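Local coordinates for disease resistance protein RRS1 (Arabidopsis thaliana, PDB 4C6S) that pairs with RPS4 in a heterodimeric plant immune receptor that recognises the bacterial effectors AvrRps4 and PopP2, and also binds W-box DNA as a transcription factor, at residues 8-13 against 35-40. Sequence-based numbering, arbitrary orientation.
Sequences VCISCV and NVVVDV
Ile10 and Val37 sit side by side on two neighbouring parallel strands, 8-12 and 35-39. Five backbone hydrogen bonds join segments 8-13 and 35-40, the last reaching Val40 N just past strand 35-39. Ile10 uses both its polar backbone atoms here: its N donates to Val36 O at 2.9 Å, and its O accepts from Val38 N. The last bond, from Val40 N to Cys12 O, is short at 2.7 Å and nearly straight (172° at the hydrogen).

From the Ile10 backbone outward, CB lies 3.9 Å from Val36 O. CG1 is anti to the carbonyl carbon (chi1 -57°) and still borders that oxygen. The tip, CD1, reaches Asn35 OD1 at 3.8 Å and Val37 CG2 at 4.2 Å. Asn35 OD1 bonds to Ser25 OG of helix 20-30 and Asn35 ND2 to Ile33 O, two hydrogen bonds that should limit rotation of the amide beside the Ile10 methyl. On the same face, Cys12 SG meets Val37 CG1 at 4.0 Å.

The other face carries Cys9, Val36, Ser11 and Val38. With SG anti to the backbone N (chi1 180°), Cys9 sends its sulfur toward the strand's C-terminal end, to Val38 CG2 at 3.7 Å, with Val36 CG2 slightly farther off. Val40, just past its strand, turns CG1 to Ser11 CB and CG2 to Val13 CG1. Leu28 and Val21 of helix 20-30 cover the Ile10 and Cys12 side, and Phe78 of helix 74-82 touches Val13 and Val40.

Strand 8-12 also bonds to strand 59-65, while 35-39 is an outermost strand within this chain. Helix 20-30 lies in the connection between the paired strands, a beta-alpha-beta crossover at one edge of the five-stranded parallel sheet (order 2-1-3-4-5) of the flavodoxin-like TIR domain.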
loop_
_atom_site.group_PDB
_atom_site.type_symbol
_atom_site.label_atom_id
_atom_site.label_comp_id
_atom_site.label_asym_id
_atom_site.label_seq_id
_atom_site.Cartn_x
_atom_site.Cartn_y
_atom_site.Cartn_z
ATOM N N VAL A 8 -1.473 -1.518 19.583
ATOM C CA VAL A 8 -2.328 -0.651 18.804
ATOM C C VAL A 8 -3.404 -1.480 18.127
ATOM O O VAL A 8 -3.132 -2.583 17.656
ATOM C CB VAL A 8 -1.501 0.082 17.722
ATOM C CG1 VAL A 8 -2.411 0.877 16.780
ATOM C CG2 VAL A 8 -0.465 0.976 18.375
ATOM N N CYS A 9 -4.633 -0.973 18.090
ATOM C CA CYS A 9 -5.658 -1.643 17.297
ATOM C C CYS A 9 -6.016 -0.780 16.105
ATOM O O CYS A 9 -6.452 0.348 16.277
ATOM C CB CYS A 9 -6.914 -1.925 18.117
ATOM S SG CYS A 9 -8.217 -2.758 17.163
ATOM N N ILE A 10 -5.833 -1.315 14.902
ATOM C CA ILE A 10 -6.232 -0.595 13.692
ATOM C C ILE A 10 -7.580 -1.111 13.236
ATOM O O ILE A 10 -7.721 -2.314 12.992
ATOM C CB ILE A 10 -5.253 -0.858 12.550
ATOM C CG1 ILE A 10 -3.832 -0.466 12.947
ATOM C CG2 ILE A 10 -5.716 -0.095 11.283
ATOM C CD1 ILE A 10 -2.768 -1.088 12.040
ATOM N N SER A 11 -8.570 -0.227 13.115
ATOM C CA SER A 11 -9.874 -0.631 12.583
ATOM C C SER A 11 -10.022 -0.072 11.174
ATOM O O SER A 11 -9.543 1.027 10.895
ATOM C CB SER A 11 -11.005 -0.128 13.473
ATOM O OG SER A 11 -10.818 1.239 13.793
ATOM N N CYS A 12 -10.665 -0.832 10.288
ATOM C CA CYS A 12 -10.807 -0.422 8.884
ATOM C C CYS A 12 -11.939 -1.158 8.209
ATOM O O CYS A 12 -12.505 -2.100 8.773
ATOM C CB CYS A 12 -9.501 -0.676 8.104
ATOM S SG CYS A 12 -9.066 -2.443 7.938
ATOM N N VAL A 13 -12.275 -0.729 6.992
ATOM C CA VAL A 13 -13.242 -1.464 6.184
ATOM C C VAL A 13 -12.501 -2.520 5.359
ATOM O O VAL A 13 -11.286 -2.450 5.209
ATOM C CB VAL A 13 -14.060 -0.530 5.279
ATOM C CG1 VAL A 13 -14.825 0.482 6.123
ATOM C CG2 VAL A 13 -13.145 0.185 4.303
ATOM N N ASN A 35 0.526 -4.833 17.206
ATOM C CA ASN A 35 -0.745 -4.312 16.703
ATOM C C ASN A 35 -1.640 -5.414 16.168
ATOM O O ASN A 35 -1.167 -6.510 15.828
ATOM C CB ASN A 35 -0.525 -3.200 15.658
ATOM C CG ASN A 35 0.052 -3.720 14.346
ATOM O OD1 ASN A 35 -0.687 -4.015 13.396
ATOM N ND2 ASN A 35 1.375 -3.839 14.287
ATOM N N VAL A 36 -2.940 -5.142 16.139
ATOM C CA VAL A 36 -3.883 -6.088 15.567
ATOM C C VAL A 36 -4.799 -5.281 14.671
ATOM O O VAL A 36 -4.894 -4.053 14.801
ATOM C CB VAL A 36 -4.712 -6.824 16.638
ATOM C CG1 VAL A 36 -3.801 -7.556 17.609
ATOM C CG2 VAL A 36 -5.591 -5.834 17.380
ATOM N N VAL A 37 -5.463 -5.962 13.744
ATOM C CA VAL A 37 -6.350 -5.266 12.816
ATOM C C VAL A 37 -7.759 -5.809 12.997
ATOM O O VAL A 37 -7.957 -7.025 13.087
ATOM C CB VAL A 37 -5.903 -5.444 11.344
ATOM C CG1 VAL A 37 -6.907 -4.805 10.416
ATOM C CG2 VAL A 37 -4.542 -4.805 11.114
ATOM N N VAL A 38 -8.725 -4.898 13.074
ATOM C CA VAL A 38 -10.133 -5.274 13.133
ATOM C C VAL A 38 -10.866 -4.718 11.921
ATOM O O VAL A 38 -10.852 -3.510 11.669
ATOM C CB VAL A 38 -10.800 -4.761 14.415
ATOM C CG1 VAL A 38 -12.307 -5.002 14.366
ATOM C CG2 VAL A 38 -10.197 -5.444 15.616
ATOM N N ASP A 39 -11.496 -5.617 11.170
ATOM C CA ASP A 39 -12.280 -5.271 9.987
ATOM C C ASP A 39 -13.689 -4.946 10.471
ATOM O O ASP A 39 -14.372 -5.819 10.993
ATOM C CB ASP A 39 -12.281 -6.491 9.040
ATOM C CG ASP A 39 -13.120 -6.294 7.776
ATOM O OD1 ASP A 39 -13.907 -5.330 7.693
ATOM O OD2 ASP A 39 -13.005 -7.145 6.865
ATOM N N VAL A 40 -14.140 -3.701 10.293
ATOM C CA VAL A 40 -15.431 -3.285 10.847
ATOM C C VAL A 40 -16.605 -3.823 10.030
ATOM O O VAL A 40 -17.760 -3.645 10.414
ATOM C CB VAL A 40 -15.562 -1.736 10.966
ATOM C CG1 VAL A 40 -14.478 -1.171 11.874
ATOM C CG2 VAL A 40 -15.491 -1.086 9.589
#